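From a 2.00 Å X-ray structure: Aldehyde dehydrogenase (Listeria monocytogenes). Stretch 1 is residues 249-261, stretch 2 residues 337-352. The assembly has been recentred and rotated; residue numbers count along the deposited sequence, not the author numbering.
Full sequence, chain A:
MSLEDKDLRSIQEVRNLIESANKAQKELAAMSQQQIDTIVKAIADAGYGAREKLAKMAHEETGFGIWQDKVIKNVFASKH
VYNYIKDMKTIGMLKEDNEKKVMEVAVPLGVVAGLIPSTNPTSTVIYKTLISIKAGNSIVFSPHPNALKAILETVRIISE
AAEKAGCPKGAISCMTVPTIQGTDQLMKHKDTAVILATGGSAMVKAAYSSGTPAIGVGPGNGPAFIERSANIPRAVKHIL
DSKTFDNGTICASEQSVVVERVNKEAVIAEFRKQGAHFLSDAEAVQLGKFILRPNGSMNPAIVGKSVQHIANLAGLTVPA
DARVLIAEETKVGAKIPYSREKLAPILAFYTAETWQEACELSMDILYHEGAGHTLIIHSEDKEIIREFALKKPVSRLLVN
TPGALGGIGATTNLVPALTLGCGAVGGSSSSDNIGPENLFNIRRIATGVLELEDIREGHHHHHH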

# COMPACT_ATOMS: atom_id res chain seq x y z
N THR A 249 -21.28 15.51 -8.55
CA THR A 249 -19.92 15.71 -8.00
C THR A 249 -19.20 14.47 -7.47
O THR A 249 -17.98 14.48 -7.29
CB THR A 249 -19.92 16.71 -6.83
OG1 THR A 249 -20.90 16.29 -5.88
CG2 THR A 249 -20.23 18.12 -7.32
N ILE A 250 -19.95 13.42 -7.17
CA ILE A 250 -19.37 12.19 -6.65
C ILE A 250 -18.83 11.35 -7.82
O ILE A 250 -19.52 11.19 -8.83
CB ILE A 250 -20.42 11.43 -5.77
CG1 ILE A 250 -20.74 12.26 -4.51
CG2 ILE A 250 -19.92 10.03 -5.36
CD1 ILE A 250 -21.85 11.70 -3.65
N CYS A 251 -17.61 10.84 -7.67
CA CYS A 251 -16.88 10.11 -8.73
C CYS A 251 -17.41 8.71 -9.07
O CYS A 251 -17.13 8.19 -10.15
CB CYS A 251 -15.41 9.97 -8.32
SG CYS A 251 -15.25 9.25 -6.67
N ALA A 252 -18.16 8.10 -8.15
CA ALA A 252 -18.77 6.79 -8.39
C ALA A 252 -20.11 6.86 -9.16
O ALA A 252 -20.70 5.83 -9.52
CB ALA A 252 -18.92 6.04 -7.08
N SER A 253 -20.56 8.08 -9.47
CA SER A 253 -21.75 8.29 -10.30
C SER A 253 -21.48 7.92 -11.76
O SER A 253 -20.32 7.93 -12.23
CB SER A 253 -22.27 9.73 -10.15
OG SER A 253 -21.41 10.67 -10.76
N GLU A 254 -22.55 7.56 -12.46
CA GLU A 254 -22.57 7.06 -13.84
C GLU A 254 -22.06 8.11 -14.82
O GLU A 254 -22.26 9.29 -14.62
CB GLU A 254 -24.01 6.69 -14.23
CG GLU A 254 -24.70 5.63 -13.36
CD GLU A 254 -25.27 6.13 -12.02
OE1 GLU A 254 -25.14 7.32 -11.68
OE2 GLU A 254 -25.84 5.29 -11.30
N GLN A 255 -21.41 7.67 -15.91
CA GLN A 255 -20.96 8.60 -16.94
C GLN A 255 -21.51 8.27 -18.33
O GLN A 255 -21.55 9.12 -19.24
CB GLN A 255 -19.42 8.68 -16.94
CG GLN A 255 -18.85 9.37 -15.71
CD GLN A 255 -19.20 10.84 -15.66
OE1 GLN A 255 -19.38 11.48 -16.70
NE2 GLN A 255 -19.31 11.40 -14.45
N SER A 256 -21.96 7.04 -18.47
CA SER A 256 -22.64 6.59 -19.68
C SER A 256 -23.73 5.59 -19.32
O SER A 256 -23.69 4.98 -18.24
CB SER A 256 -21.65 6.00 -20.70
OG SER A 256 -20.97 4.86 -20.20
N VAL A 257 -24.71 5.48 -20.22
CA VAL A 257 -25.69 4.41 -20.19
C VAL A 257 -25.43 3.51 -21.40
O VAL A 257 -25.30 3.97 -22.52
CB VAL A 257 -27.17 4.92 -20.16
CG1 VAL A 257 -28.14 3.74 -20.05
CG2 VAL A 257 -27.40 5.89 -18.99
N VAL A 258 -25.33 2.21 -21.15
CA VAL A 258 -25.18 1.23 -22.20
C VAL A 258 -26.44 0.37 -22.16
O VAL A 258 -26.81 -0.10 -21.10
CB VAL A 258 -23.91 0.34 -21.98
CG1 VAL A 258 -23.79 -0.72 -23.08
CG2 VAL A 258 -22.63 1.22 -21.94
N VAL A 259 -27.12 0.21 -23.30
CA VAL A 259 -28.33 -0.61 -23.40
C VAL A 259 -28.18 -1.58 -24.56
O VAL A 259 -27.42 -1.31 -25.50
CB VAL A 259 -29.64 0.25 -23.65
CG1 VAL A 259 -29.74 1.38 -22.67
CG2 VAL A 259 -29.67 0.80 -25.06
N GLU A 260 -28.88 -2.71 -24.49
CA GLU A 260 -29.02 -3.61 -25.63
C GLU A 260 -30.08 -3.04 -26.58
O GLU A 260 -30.99 -2.33 -26.15
CB GLU A 260 -29.39 -5.03 -25.18
CG GLU A 260 -28.22 -5.83 -24.60
CD GLU A 260 -28.66 -6.96 -23.69
OE1 GLU A 260 -29.26 -6.69 -22.64
OE2 GLU A 260 -28.42 -8.13 -24.03
N ARG A 261 -29.95 -3.34 -27.87
CA ARG A 261 -30.85 -2.80 -28.91
C ARG A 261 -32.32 -3.12 -28.67
O ARG A 261 -33.18 -2.27 -28.88
CB ARG A 261 -30.45 -3.28 -30.31
CG ARG A 261 -31.27 -2.64 -31.44
CD ARG A 261 -30.66 -2.91 -32.81
NE ARG A 261 -29.27 -2.46 -32.87
CZ ARG A 261 -28.88 -1.27 -33.31
NH1 ARG A 261 -29.77 -0.39 -33.76
NH2 ARG A 261 -27.60 -0.97 -33.31
N PRO A 337 -15.35 13.65 -25.70
CA PRO A 337 -15.74 14.13 -24.35
C PRO A 337 -16.82 13.31 -23.60
O PRO A 337 -16.73 13.19 -22.38
CB PRO A 337 -16.23 15.57 -24.62
CG PRO A 337 -16.53 15.62 -26.08
CD PRO A 337 -15.47 14.73 -26.69
N TYR A 338 -17.78 12.74 -24.31
CA TYR A 338 -18.83 11.91 -23.66
C TYR A 338 -18.34 10.57 -23.10
O TYR A 338 -18.96 10.01 -22.18
CB TYR A 338 -20.04 11.71 -24.58
CG TYR A 338 -20.74 13.00 -24.89
CD1 TYR A 338 -21.26 13.79 -23.86
CD2 TYR A 338 -20.86 13.46 -26.20
CE1 TYR A 338 -21.89 15.00 -24.13
CE2 TYR A 338 -21.48 14.67 -26.47
CZ TYR A 338 -22.00 15.43 -25.43
OH TYR A 338 -22.63 16.63 -25.69
N SER A 339 -17.23 10.08 -23.64
CA SER A 339 -16.61 8.84 -23.17
C SER A 339 -15.72 9.06 -21.95
O SER A 339 -15.03 8.13 -21.51
CB SER A 339 -15.80 8.19 -24.30
OG SER A 339 -14.59 8.91 -24.56
N ARG A 340 -15.75 10.27 -21.39
CA ARG A 340 -14.87 10.68 -20.29
C ARG A 340 -15.64 11.25 -19.10
O ARG A 340 -16.86 11.43 -19.15
CB ARG A 340 -13.83 11.69 -20.81
CG ARG A 340 -12.98 11.18 -22.00
CD ARG A 340 -11.97 12.20 -22.48
NE ARG A 340 -11.22 12.79 -21.37
CZ ARG A 340 -10.36 13.81 -21.50
NH1 ARG A 340 -9.71 14.27 -20.43
NH2 ARG A 340 -10.14 14.35 -22.69
N GLU A 341 -14.92 11.52 -18.01
CA GLU A 341 -15.54 11.89 -16.75
C GLU A 341 -16.12 13.31 -16.83
O GLU A 341 -15.40 14.28 -17.07
CB GLU A 341 -14.56 11.73 -15.60
CG GLU A 341 -15.07 12.19 -14.24
CD GLU A 341 -13.93 12.38 -13.26
OE1 GLU A 341 -13.09 13.27 -13.49
OE2 GLU A 341 -13.88 11.62 -12.28
N LYS A 342 -17.44 13.39 -16.70
CA LYS A 342 -18.15 14.66 -16.69
C LYS A 342 -18.80 14.72 -15.32
O LYS A 342 -19.76 14.00 -15.05
CB LYS A 342 -19.24 14.69 -17.77
CG LYS A 342 -18.79 14.25 -19.14
CD LYS A 342 -19.94 13.87 -20.06
CE LYS A 342 -20.65 12.58 -19.67
NZ LYS A 342 -19.88 11.30 -19.77
N LEU A 343 -18.26 15.55 -14.45
CA LEU A 343 -18.74 15.63 -13.08
C LEU A 343 -19.90 16.60 -13.02
O LEU A 343 -19.80 17.66 -12.42
CB LEU A 343 -17.61 16.05 -12.14
CG LEU A 343 -16.54 15.03 -11.78
CD1 LEU A 343 -15.51 15.66 -10.84
CD2 LEU A 343 -17.14 13.77 -11.14
N ALA A 344 -21.01 16.20 -13.65
CA ALA A 344 -22.12 17.08 -14.00
C ALA A 344 -23.27 16.19 -14.46
O ALA A 344 -23.02 15.07 -14.91
CB ALA A 344 -21.70 18.02 -15.14
N PRO A 345 -24.53 16.68 -14.38
CA PRO A 345 -25.70 15.91 -14.83
C PRO A 345 -25.74 15.71 -16.37
O PRO A 345 -26.70 16.12 -17.06
CB PRO A 345 -26.90 16.74 -14.32
CG PRO A 345 -26.38 18.16 -14.32
CD PRO A 345 -24.93 18.01 -13.86
N ILE A 346 -24.68 15.11 -16.89
CA ILE A 346 -24.54 14.82 -18.31
C ILE A 346 -24.19 13.34 -18.48
O ILE A 346 -23.26 12.84 -17.83
CB ILE A 346 -23.43 15.68 -19.00
CG1 ILE A 346 -23.60 17.17 -18.68
CG2 ILE A 346 -23.40 15.42 -20.54
CD1 ILE A 346 -22.44 18.06 -19.15
N LEU A 347 -24.89 12.66 -19.38
CA LEU A 347 -24.63 11.26 -19.72
C LEU A 347 -24.38 11.02 -21.21
O LEU A 347 -25.01 11.65 -22.05
CB LEU A 347 -25.83 10.39 -19.30
CG LEU A 347 -26.08 10.19 -17.81
CD1 LEU A 347 -27.46 9.61 -17.61
CD2 LEU A 347 -24.99 9.30 -17.17
N ALA A 348 -23.45 10.12 -21.51
CA ALA A 348 -23.43 9.42 -22.80
C ALA A 348 -24.43 8.28 -22.83
O ALA A 348 -24.79 7.73 -21.79
CB ALA A 348 -22.02 8.88 -23.11
N PHE A 349 -24.87 7.90 -24.03
CA PHE A 349 -25.80 6.79 -24.21
C PHE A 349 -25.36 5.89 -25.38
O PHE A 349 -25.38 6.31 -26.53
CB PHE A 349 -27.22 7.33 -24.47
CG PHE A 349 -28.30 6.28 -24.38
CD1 PHE A 349 -29.10 6.19 -23.25
CD2 PHE A 349 -28.55 5.41 -25.46
CE1 PHE A 349 -30.09 5.25 -23.16
CE2 PHE A 349 -29.54 4.45 -25.37
CZ PHE A 349 -30.32 4.39 -24.24
N TYR A 350 -24.96 4.65 -25.07
CA TYR A 350 -24.47 3.71 -26.08
C TYR A 350 -25.45 2.57 -26.31
O TYR A 350 -26.12 2.11 -25.38
CB TYR A 350 -23.16 3.06 -25.65
CG TYR A 350 -21.94 3.95 -25.52
CD1 TYR A 350 -21.07 4.15 -26.59
CD2 TYR A 350 -21.64 4.56 -24.30
CE1 TYR A 350 -19.93 4.93 -26.46
CE2 TYR A 350 -20.51 5.38 -24.16
CZ TYR A 350 -19.66 5.55 -25.24
OH TYR A 350 -18.54 6.34 -25.11
N THR A 351 -25.49 2.09 -27.55
CA THR A 351 -26.28 0.91 -27.92
C THR A 351 -25.37 -0.22 -28.41
O THR A 351 -24.56 -0.04 -29.32
CB THR A 351 -27.35 1.26 -28.97
OG1 THR A 351 -28.08 2.42 -28.55
CG2 THR A 351 -28.31 0.08 -29.18
N ALA A 352 -25.50 -1.37 -27.76
CA ALA A 352 -24.80 -2.61 -28.10
C ALA A 352 -25.85 -3.64 -28.50
O ALA A 352 -27.03 -3.42 -28.25
CB ALA A 352 -24.01 -3.08 -26.89
O HOH W 1 -21.09 12.79 -12.50

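Strands 256-260 and 346-352 lie side by side as parallel neighbours, their axes 20° apart. S256 pairs with A348, and the register runs without a break to E260 and A352. The backbone bonds alternate as expected for parallel strands. A348 N donates to Q255 O at 3.1 Å, and V257 N donates to A348 O at 2.7 Å. Y350 N then reaches V257 O at 2.7 Å, V259 N reaches Y350 O at 3.0 Å, and A352 N reaches V259 O at 3.0 Å. A weak bond from R261 N to A352 O, 2.9 Å long, closes the ladder. CA-H...O contacts reinforce it, such as S256 CA to A348 O at 3.2 Å.

Next to S256, the polar contact centres on Q255. Its side chain meets the backbone of K342 twice. K342 N donates to Q255 OE1 at 2.7 Å, and Q255 NE2 donates to K342 O at 2.7 Å. The amide thus matches both a donor and an acceptor of one residue. The K342 side chain folds back to the same place. K342 NZ donates to Q255 O at 2.8 Å and to Q255 OE1 at 3.1 Å. K342 NZ also donates to Y338 O at 2.9 Å and to R340 O at 3.1 Å, so the ammonium links Q255 to the backbone of Y338 and R340. Water 1 bridges the stretches, donating to S253 OG at 2.8 Å and to K342 O at 3.1 Å.

Side chains alternate between the two sheet faces. V257, V259, F349 and T351 share one. There V259 CG1 lies 3.4 Å from F349 CZ, and V257 CB lies 3.9 Å from F349 CD1. On the other face, S256 CB approaches the edge of the Y350 ring, 3.7 Å from Y350 CE2. V258 CG2 packs 4.2 Å from Y350 CB.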